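Long-range contacts in hypothetical zinc-type alcohol dehydrogenase-like protein in PRE5-FET4 intergenic region (Saccharomyces cerevisiae, PDB 1PIW), which reduces aromatic and aliphatic aldehydes to the corresponding alcohols with NADPH, working as a homodimeric zinc-containing medium-chain alcohol dehydrogenase of broad substrate specificity: residues Glu232-Tyr240 and Phe259-Lys267; Met266-Ile277 and Ala293-Leu301. All coordinates share one frame; numbering follows the deposited sequence.

Interaction 1 (Glu232-Tyr240 and Phe259-Lys267)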
loop_
_atom_site.group_PDB
_atom_site.type_symbol
_atom_site.label_atom_id
_atom_site.label_comp_id
_atom_site.label_asym_id
_atom_site.label_seq_id
_atom_site.Cartn_x
_atom_site.Cartn_y
_atom_site.Cartn_z
ATOM N N GLU A 232 -0.471 6.910 -25.857
ATOM C CA GLU A 232 -0.771 8.222 -26.411
ATOM C C GLU A 232 -0.601 9.372 -25.434
ATOM O O GLU A 232 -0.919 10.516 -25.778
ATOM C CB GLU A 232 -2.204 8.242 -26.936
ATOM C CG GLU A 232 -2.432 7.349 -28.132
ATOM C CD GLU A 232 -3.873 7.331 -28.568
ATOM O OE1 GLU A 232 -4.470 8.423 -28.680
ATOM O OE2 GLU A 232 -4.409 6.231 -28.806
ATOM N N GLU A 233 -0.091 9.087 -24.235
ATOM C CA GLU A 233 0.048 10.125 -23.211
ATOM C C GLU A 233 1.441 10.624 -22.837
ATOM O O GLU A 233 1.581 11.749 -22.345
ATOM C CB GLU A 233 -0.700 9.693 -21.951
ATOM C CG GLU A 233 -2.217 9.775 -22.081
ATOM C CD GLU A 233 -2.726 11.210 -22.084
ATOM O OE1 GLU A 233 -3.962 11.409 -22.030
ATOM O OE2 GLU A 233 -1.886 12.138 -22.139
ATOM N N GLY A 234 2.466 9.808 -23.046
ATOM C CA GLY A 234 3.817 10.253 -22.731
ATOM C C GLY A 234 4.141 10.385 -21.255
ATOM O O GLY A 234 5.308 10.435 -20.869
ATOM N N ASP A 235 3.098 10.461 -20.438
ATOM C CA ASP A 235 3.213 10.559 -18.985
ATOM C C ASP A 235 1.845 10.958 -18.466
ATOM O O ASP A 235 1.584 12.131 -18.175
ATOM C CB ASP A 235 4.254 11.597 -18.554
ATOM C CG ASP A 235 4.757 11.358 -17.127
ATOM O OD1 ASP A 235 3.923 11.285 -16.195
ATOM O OD2 ASP A 235 5.988 11.234 -16.936
ATOM N N TRP A 236 0.964 9.971 -18.375
ATOM C CA TRP A 236 -0.381 10.219 -17.901
ATOM C C TRP A 236 -0.373 10.477 -16.406
ATOM O O TRP A 236 -1.268 11.140 -15.883
ATOM C CB TRP A 236 -1.276 9.032 -18.214
ATOM C CG TRP A 236 -0.824 7.782 -17.565
ATOM C CD1 TRP A 236 0.277 7.043 -17.885
ATOM C CD2 TRP A 236 -1.472 7.099 -16.490
ATOM N NE1 TRP A 236 0.351 5.935 -17.082
ATOM C CE2 TRP A 236 -0.712 5.942 -16.215
ATOM C CE3 TRP A 236 -2.624 7.351 -15.733
ATOM C CZ2 TRP A 236 -1.071 5.033 -15.211
ATOM C CZ3 TRP A 236 -2.975 6.455 -14.743
ATOM C CH2 TRP A 236 -2.202 5.307 -14.490
ATOM N N GLY A 237 0.628 9.939 -15.714
ATOM C CA GLY A 237 0.716 10.167 -14.284
ATOM C C GLY A 237 0.813 11.666 -14.092
ATOM O O GLY A 237 0.116 12.263 -13.272
ATOM N N GLU A 238 1.689 12.267 -14.885
ATOM C CA GLU A 238 1.926 13.701 -14.881
ATOM C C GLU A 238 0.633 14.431 -15.223
ATOM O O GLU A 238 0.253 15.390 -14.554
ATOM C CB GLU A 238 3.004 14.020 -15.922
ATOM C CG GLU A 238 3.252 15.486 -16.209
ATOM C CD GLU A 238 3.842 16.209 -15.027
ATOM O OE1 GLU A 238 4.797 15.666 -14.424
ATOM O OE2 GLU A 238 3.359 17.321 -14.708
ATOM N N LYS A 239 -0.047 13.954 -16.263
ATOM C CA LYS A 239 -1.284 14.576 -16.718
ATOM C C LYS A 239 -2.511 14.408 -15.829
ATOM O O LYS A 239 -3.281 15.351 -15.667
ATOM C CB LYS A 239 -1.631 14.107 -18.131
ATOM C CG LYS A 239 -2.918 14.740 -18.665
ATOM C CD LYS A 239 -3.189 14.366 -20.115
ATOM C CE LYS A 239 -2.105 14.884 -21.042
ATOM N NZ LYS A 239 -2.408 14.552 -22.457
ATOM N N TYR A 240 -2.714 13.218 -15.270
ATOM C CA TYR A 240 -3.876 12.989 -14.408
ATOM C C TYR A 240 -3.535 13.118 -12.931
ATOM O O TYR A 240 -4.308 12.739 -12.050
ATOM C CB TYR A 240 -4.510 11.637 -14.719
ATOM C CG TYR A 240 -5.196 11.655 -16.058
ATOM C CD1 TYR A 240 -4.472 11.522 -17.242
ATOM C CD2 TYR A 240 -6.560 11.901 -16.147
ATOM C CE1 TYR A 240 -5.096 11.640 -18.490
ATOM C CE2 TYR A 240 -7.195 12.022 -17.381
ATOM C CZ TYR A 240 -6.460 11.893 -18.547
ATOM O OH TYR A 240 -7.102 12.030 -19.756
ATOM N N PHE A 259 5.028 1.450 -13.199
ATOM C CA PHE A 259 4.789 1.699 -11.790
ATOM C C PHE A 259 5.701 2.803 -11.226
ATOM O O PHE A 259 5.970 2.852 -10.021
ATOM C CB PHE A 259 4.975 0.401 -11.009
ATOM C CG PHE A 259 3.934 -0.635 -11.308
ATOM C CD1 PHE A 259 2.654 -0.516 -10.793
ATOM C CD2 PHE A 259 4.236 -1.732 -12.112
ATOM C CE1 PHE A 259 1.689 -1.471 -11.072
ATOM C CE2 PHE A 259 3.276 -2.694 -12.399
ATOM C CZ PHE A 259 1.999 -2.564 -11.876
ATOM N N ASN A 260 6.169 3.685 -12.108
ATOM C CA ASN A 260 7.036 4.795 -11.726
ATOM C C ASN A 260 6.294 6.071 -12.048
ATOM O O ASN A 260 6.751 7.174 -11.735
ATOM C CB ASN A 260 8.327 4.782 -12.538
ATOM C CG ASN A 260 9.034 3.454 -12.481
ATOM O OD1 ASN A 260 9.463 3.012 -11.414
ATOM N ND2 ASN A 260 9.162 2.801 -13.636
ATOM N N ILE A 261 5.149 5.907 -12.701
ATOM C CA ILE A 261 4.320 7.035 -13.092
ATOM C C ILE A 261 2.991 6.962 -12.366
ATOM O O ILE A 261 2.576 7.910 -11.705
ATOM C CB ILE A 261 4.041 7.020 -14.612
ATOM C CG1 ILE A 261 5.341 6.792 -15.372
ATOM C CG2 ILE A 261 3.414 8.344 -15.054
ATOM C CD1 ILE A 261 5.151 6.639 -16.859
ATOM N N MET A 262 2.344 5.809 -12.475
ATOM C CA MET A 262 1.036 5.603 -11.880
ATOM C C MET A 262 0.779 6.353 -10.575
ATOM O O MET A 262 -0.269 6.988 -10.404
ATOM C CB MET A 262 0.791 4.116 -11.671
ATOM C CG MET A 262 -0.663 3.769 -11.657
ATOM S SD MET A 262 -0.896 2.049 -11.291
ATOM C CE MET A 262 -0.466 1.243 -12.847
ATOM N N PRO A 263 1.731 6.299 -9.632
ATOM C CA PRO A 263 1.548 6.991 -8.352
ATOM C C PRO A 263 1.094 8.453 -8.448
ATOM O O PRO A 263 0.244 8.897 -7.674
ATOM C CB PRO A 263 2.907 6.830 -7.696
ATOM C CG PRO A 263 3.312 5.439 -8.165
ATOM C CD PRO A 263 2.978 5.511 -9.632
ATOM N N LYS A 264 1.655 9.190 -9.403
ATOM C CA LYS A 264 1.310 10.597 -9.611
ATOM C C LYS A 264 -0.198 10.856 -9.722
ATOM O O LYS A 264 -0.698 11.843 -9.184
ATOM C CB LYS A 264 1.956 11.137 -10.887
ATOM C CG LYS A 264 3.469 11.168 -10.946
ATOM C CD LYS A 264 3.875 11.946 -12.204
ATOM C CE LYS A 264 5.382 12.027 -12.402
ATOM N NZ LYS A 264 5.987 10.693 -12.694
ATOM N N ALA A 265 -0.914 9.994 -10.440
ATOM C CA ALA A 265 -2.349 10.180 -10.615
ATOM C C ALA A 265 -3.115 9.816 -9.362
ATOM O O ALA A 265 -4.345 9.947 -9.322
ATOM C CB ALA A 265 -2.850 9.341 -11.760
ATOM N N MET A 266 -2.388 9.359 -8.342
ATOM C CA MET A 266 -2.999 8.946 -7.079
ATOM C C MET A 266 -3.118 10.075 -6.064
ATOM O O MET A 266 -2.157 10.804 -5.799
ATOM C CB MET A 266 -2.204 7.791 -6.459
ATOM C CG MET A 266 -2.075 6.574 -7.350
ATOM S SD MET A 266 -3.691 6.010 -7.916
ATOM C CE MET A 266 -4.406 5.409 -6.392
ATOM N N LYS A 267 -4.310 10.213 -5.497
ATOM C CA LYS A 267 -4.554 11.238 -4.496
ATOM C C LYS A 267 -3.709 10.913 -3.280
ATOM O O LYS A 267 -3.181 9.813 -3.156
ATOM C CB LYS A 267 -6.038 11.263 -4.108
ATOM C CG LYS A 267 -6.962 11.814 -5.188
ATOM C CD LYS A 267 -8.421 11.521 -4.884
ATOM C CE LYS A 267 -8.863 12.147 -3.569
ATOM N NZ LYS A 267 -10.297 11.863 -3.229
#

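Interaction 2 (Met266-Ile277 and Ala293-Leu301). With NAP (NADP nicotinamide-adenine-dinucleotide phosphate), chain E.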
loop_
_atom_site.group_PDB
_atom_site.type_symbol
_atom_site.label_atom_id
_atom_site.label_comp_id
_atom_site.label_asym_id
_atom_site.label_seq_id
_atom_site.Cartn_x
_atom_site.Cartn_y
_atom_site.Cartn_z
ATOM N N MET A 266 -2.388 9.359 -8.342
ATOM C CA MET A 266 -2.999 8.946 -7.079
ATOM C C MET A 266 -3.118 10.075 -6.064
ATOM O O MET A 266 -2.157 10.804 -5.799
ATOM C CB MET A 266 -2.204 7.791 -6.459
ATOM C CG MET A 266 -2.075 6.574 -7.350
ATOM S SD MET A 266 -3.691 6.010 -7.916
ATOM C CE MET A 266 -4.406 5.409 -6.392
ATOM N N LYS A 267 -4.310 10.213 -5.497
ATOM C CA LYS A 267 -4.554 11.238 -4.496
ATOM C C LYS A 267 -3.709 10.913 -3.280
ATOM O O LYS A 267 -3.181 9.813 -3.156
ATOM C CB LYS A 267 -6.038 11.263 -4.108
ATOM C CG LYS A 267 -6.962 11.814 -5.188
ATOM C CD LYS A 267 -8.421 11.521 -4.884
ATOM C CE LYS A 267 -8.863 12.147 -3.569
ATOM N NZ LYS A 267 -10.297 11.863 -3.229
ATOM N N VAL A 268 -3.559 11.872 -2.381
ATOM C CA VAL A 268 -2.782 11.597 -1.189
ATOM C C VAL A 268 -3.589 10.575 -0.408
ATOM O O VAL A 268 -4.735 10.830 -0.039
ATOM C CB VAL A 268 -2.574 12.858 -0.335
ATOM C CG1 VAL A 268 -1.733 12.527 0.885
ATOM C CG2 VAL A 268 -1.886 13.929 -1.159
ATOM N N GLY A 269 -2.993 9.411 -0.192
ATOM C CA GLY A 269 -3.669 8.361 0.536
ATOM C C GLY A 269 -4.267 7.371 -0.431
ATOM O O GLY A 269 -4.890 6.388 -0.030
ATOM N N GLY A 270 -4.074 7.638 -1.717
ATOM C CA GLY A 270 -4.604 6.755 -2.743
ATOM C C GLY A 270 -3.969 5.385 -2.663
ATOM O O GLY A 270 -2.901 5.221 -2.061
ATOM N N ARG A 271 -4.606 4.396 -3.279
ATOM C CA ARG A 271 -4.070 3.049 -3.227
ATOM C C ARG A 271 -4.081 2.325 -4.563
ATOM O O ARG A 271 -5.066 2.356 -5.308
ATOM C CB ARG A 271 -4.844 2.212 -2.202
ATOM C CG ARG A 271 -5.046 2.873 -0.845
ATOM C CD ARG A 271 -5.739 1.912 0.107
ATOM N NE ARG A 271 -6.260 2.570 1.301
ATOM C CZ ARG A 271 -6.947 1.949 2.258
ATOM N NH1 ARG A 271 -7.197 0.649 2.174
ATOM N NH2 ARG A 271 -7.405 2.632 3.298
ATOM N N ILE A 272 -2.968 1.656 -4.841
ATOM C CA ILE A 272 -2.807 0.885 -6.052
ATOM C C ILE A 272 -2.828 -0.584 -5.654
ATOM O O ILE A 272 -2.025 -1.035 -4.843
ATOM C CB ILE A 272 -1.472 1.239 -6.746
ATOM C CG1 ILE A 272 -1.429 2.752 -6.999
ATOM C CG2 ILE A 272 -1.337 0.481 -8.053
ATOM C CD1 ILE A 272 -0.270 3.232 -7.844
ATOM N N VAL A 273 -3.785 -1.320 -6.198
ATOM C CA VAL A 273 -3.894 -2.737 -5.916
ATOM C C VAL A 273 -3.855 -3.495 -7.225
ATOM O O VAL A 273 -4.731 -3.349 -8.070
ATOM C CB VAL A 273 -5.200 -3.084 -5.200
ATOM C CG1 VAL A 273 -5.282 -4.582 -4.988
ATOM C CG2 VAL A 273 -5.257 -2.376 -3.879
ATOM N N SER A 274 -2.809 -4.290 -7.390
ATOM C CA SER A 274 -2.620 -5.090 -8.580
ATOM C C SER A 274 -3.308 -6.411 -8.337
ATOM O O SER A 274 -3.241 -6.984 -7.248
ATOM C CB SER A 274 -1.142 -5.309 -8.826
ATOM O OG SER A 274 -0.943 -6.497 -9.546
ATOM N N ILE A 275 -3.970 -6.896 -9.371
ATOM C CA ILE A 275 -4.719 -8.133 -9.293
ATOM C C ILE A 275 -4.078 -9.280 -10.070
ATOM O O ILE A 275 -4.444 -10.446 -9.894
ATOM C CB ILE A 275 -6.155 -7.864 -9.800
ATOM C CG1 ILE A 275 -7.110 -7.887 -8.605
ATOM C CG2 ILE A 275 -6.518 -8.782 -10.973
ATOM C CD1 ILE A 275 -6.841 -8.990 -7.603
ATOM N N SER A 276 -3.089 -8.943 -10.893
ATOM C CA SER A 276 -2.432 -9.925 -11.739
ATOM C C SER A 276 -1.354 -10.831 -11.168
ATOM O O SER A 276 -0.703 -10.540 -10.163
ATOM C CB SER A 276 -1.881 -9.236 -12.994
ATOM O OG SER A 276 -0.925 -8.243 -12.673
ATOM N N ILE A 277 -1.183 -11.938 -11.878
ATOM C CA ILE A 277 -0.216 -12.974 -11.571
ATOM C C ILE A 277 0.374 -13.395 -12.928
ATOM O O ILE A 277 -0.072 -14.362 -13.556
ATOM C CB ILE A 277 -0.925 -14.157 -10.899
ATOM C CG1 ILE A 277 -1.743 -13.637 -9.714
ATOM C CG2 ILE A 277 0.086 -15.221 -10.489
ATOM C CD1 ILE A 277 -2.708 -14.649 -9.141
ATOM N N ALA A 293 2.873 8.648 -0.014
ATOM C CA ALA A 293 1.472 8.826 0.371
ATOM C C ALA A 293 0.555 7.959 -0.468
ATOM O O ALA A 293 -0.667 8.108 -0.417
ATOM C CB ALA A 293 1.065 10.284 0.236
ATOM N N VAL A 294 1.153 7.073 -1.260
ATOM C CA VAL A 294 0.411 6.141 -2.109
ATOM C C VAL A 294 0.807 4.735 -1.691
ATOM O O VAL A 294 1.983 4.458 -1.484
ATOM C CB VAL A 294 0.753 6.326 -3.604
ATOM C CG1 VAL A 294 0.383 5.089 -4.387
ATOM C CG2 VAL A 294 -0.013 7.486 -4.158
ATOM N N SER A 295 -0.167 3.845 -1.566
ATOM C CA SER A 295 0.140 2.484 -1.164
ATOM C C SER A 295 -0.089 1.497 -2.288
ATOM O O SER A 295 -1.133 1.524 -2.948
ATOM C CB SER A 295 -0.718 2.079 0.041
ATOM O OG SER A 295 -2.106 2.114 -0.259
ATOM N N ILE A 296 0.887 0.624 -2.513
ATOM C CA ILE A 296 0.751 -0.395 -3.545
ATOM C C ILE A 296 0.608 -1.743 -2.845
ATOM O O ILE A 296 1.250 -1.984 -1.825
ATOM C CB ILE A 296 1.982 -0.447 -4.466
ATOM C CG1 ILE A 296 1.713 -1.400 -5.627
ATOM C CG2 ILE A 296 3.191 -0.933 -3.695
ATOM C CD1 ILE A 296 2.877 -1.558 -6.567
ATOM N N SER A 297 -0.248 -2.608 -3.378
ATOM C CA SER A 297 -0.450 -3.926 -2.792
ATOM C C SER A 297 -1.066 -4.892 -3.792
ATOM O O SER A 297 -1.724 -4.482 -4.742
ATOM C CB SER A 297 -1.361 -3.840 -1.575
ATOM O OG SER A 297 -2.717 -3.912 -1.973
ATOM N N TYR A 298 -0.842 -6.179 -3.544
ATOM C CA TYR A 298 -1.333 -7.277 -4.365
ATOM C C TYR A 298 -2.591 -7.885 -3.735
ATOM O O TYR A 298 -2.692 -7.947 -2.518
ATOM C CB TYR A 298 -0.245 -8.356 -4.466
ATOM C CG TYR A 298 -0.759 -9.654 -5.051
ATOM C CD1 TYR A 298 -1.126 -9.726 -6.392
ATOM C CD2 TYR A 298 -0.954 -10.791 -4.244
ATOM C CE1 TYR A 298 -1.678 -10.883 -6.926
ATOM C CE2 TYR A 298 -1.513 -11.961 -4.771
ATOM C CZ TYR A 298 -1.876 -11.994 -6.123
ATOM O OH TYR A 298 -2.462 -13.108 -6.693
ATOM N N SER A 299 -3.538 -8.348 -4.550
ATOM C CA SER A 299 -4.762 -8.946 -4.012
ATOM C C SER A 299 -5.131 -10.277 -4.657
ATOM O O SER A 299 -4.977 -10.465 -5.866
ATOM C CB SER A 299 -5.935 -7.978 -4.159
ATOM O OG SER A 299 -7.153 -8.595 -3.781
ATOM N N ALA A 300 -5.626 -11.201 -3.839
ATOM C CA ALA A 300 -6.028 -12.528 -4.300
ATOM C C ALA A 300 -7.482 -12.517 -4.713
ATOM O O ALA A 300 -8.049 -11.460 -5.033
ATOM C CB ALA A 300 -5.847 -13.522 -3.201
ATOM N N LEU A 301 -8.099 -13.692 -4.699
ATOM C CA LEU A 301 -9.504 -13.785 -5.056
ATOM C C LEU A 301 -10.221 -13.032 -3.949
ATOM O O LEU A 301 -9.606 -12.293 -3.162
ATOM C CB LEU A 301 -9.961 -15.239 -5.034
ATOM C CG LEU A 301 -8.945 -16.272 -5.531
ATOM C CD1 LEU A 301 -9.201 -17.600 -4.870
ATOM C CD2 LEU A 301 -9.009 -16.392 -7.046
HETATM P PA NAP E . -7.600 -11.311 -20.099
HETATM O O1A NAP E . -6.542 -12.257 -20.087
HETATM O O2A NAP E . -8.941 -11.450 -20.822
HETATM O O5B NAP E . -6.990 -9.907 -20.558
HETATM C C5B NAP E . -5.851 -9.369 -19.834
HETATM C C4B NAP E . -5.885 -7.899 -20.287
HETATM O O4B NAP E . -4.762 -7.171 -19.604
HETATM C C3B NAP E . -5.606 -7.630 -21.792
HETATM O O3B NAP E . -6.867 -7.590 -22.478
HETATM C C2B NAP E . -4.853 -6.313 -21.771
HETATM O O2B NAP E . -5.684 -5.163 -21.668
HETATM C C1B NAP E . -3.943 -6.437 -20.517
HETATM N N9A NAP E . -2.631 -7.033 -20.898
HETATM C C8A NAP E . -2.269 -8.233 -21.485
HETATM N N7A NAP E . -0.961 -8.383 -21.670
HETATM C C5A NAP E . -0.427 -7.203 -21.173
HETATM C C6A NAP E . 0.920 -6.774 -21.099
HETATM N N6A NAP E . 2.007 -7.444 -21.510
HETATM N N1A NAP E . 1.168 -5.516 -20.538
HETATM C C2A NAP E . 0.112 -4.720 -20.071
HETATM N N3A NAP E . -1.226 -5.110 -20.131
HETATM C C4A NAP E . -1.449 -6.365 -20.691
HETATM O O3 NAP E . -8.026 -10.940 -18.634
HETATM P PN NAP E . -8.049 -11.716 -17.279
HETATM O O1N NAP E . -8.512 -13.094 -17.466
HETATM O O2N NAP E . -8.839 -10.862 -16.382
HETATM O O5D NAP E . -6.536 -11.736 -16.882
HETATM C C5D NAP E . -6.131 -12.711 -15.917
HETATM C C4D NAP E . -5.052 -12.116 -15.085
HETATM O O4D NAP E . -5.602 -11.925 -13.759
HETATM C C3D NAP E . -3.850 -13.081 -14.923
HETATM O O3D NAP E . -2.587 -12.391 -14.951
HETATM C C2D NAP E . -4.143 -13.768 -13.609
HETATM O O2D NAP E . -2.987 -14.248 -12.971
HETATM C C1D NAP E . -4.818 -12.717 -12.805
HETATM P P2B NAP E . -5.406 -3.792 -22.451
HETATM O O1X NAP E . -4.401 -3.034 -21.606
HETATM O O2X NAP E . -4.847 -4.287 -23.732
HETATM O O3X NAP E . -6.727 -3.095 -22.505
#

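Interaction 1 (Glu232-Tyr240 and Phe259-Lys267)
G237 and K264 bring the two backbones together, with their CA atoms 4.7 Å apart, where the short helix 236-239 lies against the turns of 261-266. Those turns hold themselves up by their own bonds, K264 N to I261 O, A265 N to M262 O and M266 N to P263 O. A CA-H...O contact runs from A265 CA to Y240 O, 3.5 Å long. Because G237 carries no side chain, CG2 of I261 can settle against the first turn of the helix, and CB of K264 can come close to the helix backbone at G237 O. W236 contributes more of the contact than any other residue: chi1 at 61° places CG between the backbone N and the carbonyl carbon, and the end of the indole reaches the partner segment. There CH2 comes 3.6 Å from M262 CG, the two side chains running alongside each other. CZ3 of the same ring reaches A265 CB at 4.2 Å, while Y240 CB meets that methyl at 4.1 Å. K264 runs extended past the helix start and bends only at its end. D235 is the N-cap residue, though its bond from E238 N to OD1 is doubtful, that atom being crowded in the model. The contact belongs to the coenzyme-binding Rossmann domain, where it lies against inner strands of the parallel sheet: W236 rests on I209 and Y240 on Y207, both of strand 205-210, while M262 and A265 pack on strand 244-249 through I247 and F244.

Interaction 2 (Met266-Ile277 and Ala293-Leu301)
R271 pairs with S295, I272 with I296, V273 with S297 and S274 with Y298: two neighbouring parallel strands of the six-stranded Rossmann sheet that binds NADP, 270-274 and 295-298, their axes 4.6 Å apart and inclined by 23°. The backbone ladder starts ahead of them, where the type II turn K267-G270 presents G269 N to A293 O. It continues through S295 N to G270 O and I272 N to S295 O, the latter 2.6 Å and almost straight at 169°. S297 N to I272 O, S274 N to S297 O and S299 N to S274 O complete it. CA-H...O contacts accompany these bonds, among them V273 CA to S297 O.

Among apolar contacts, CG1 of I272 meets CG1 of V294 at 3.9 Å. V273 CG1, anti to the backbone N (chi1 178°), lies 3.6 Å from S299 CB. V268 CG1 touches A293 CB beyond the strand starts. The guanidinium of R271 leads away from this pairing and bonds through NH1 to N175. S297 and I296 also form an antiparallel ladder with the second subunit, so the sheet continues across the dimer.

Past the strand ends both segments line the coenzyme pocket, where I277 and Y298 cross at about a right angle. I277 CG1 packs 3.9 Å from Y298 CE1. The nicotinamide-side ribose is gripped by the backbone of I277: its O2D donates to I277 O at 3.0 Å, and I277 N gives a weak bond to O3D.

Followed from the N terminus, the chain passes helix 236-239, runs through strand 244-249 and returns at 259-267, where interaction 1 closes its loop. It then continues directly into interaction 2, which shares M266 and K267: 266-277 leads out along strand 270-274, and after strand 284-286 the chain comes back at 293-301 to close the second loop. The two are in series, neither enclosing nor crossing the other. They also touch, M262 SD lying 3.6 Å from I272 CG2. Interaction 1 ties the outlying helix to the turns that precede strand 270-274, and interaction 2 joins that strand to 295-298, through which the sheet reaches the second subunit.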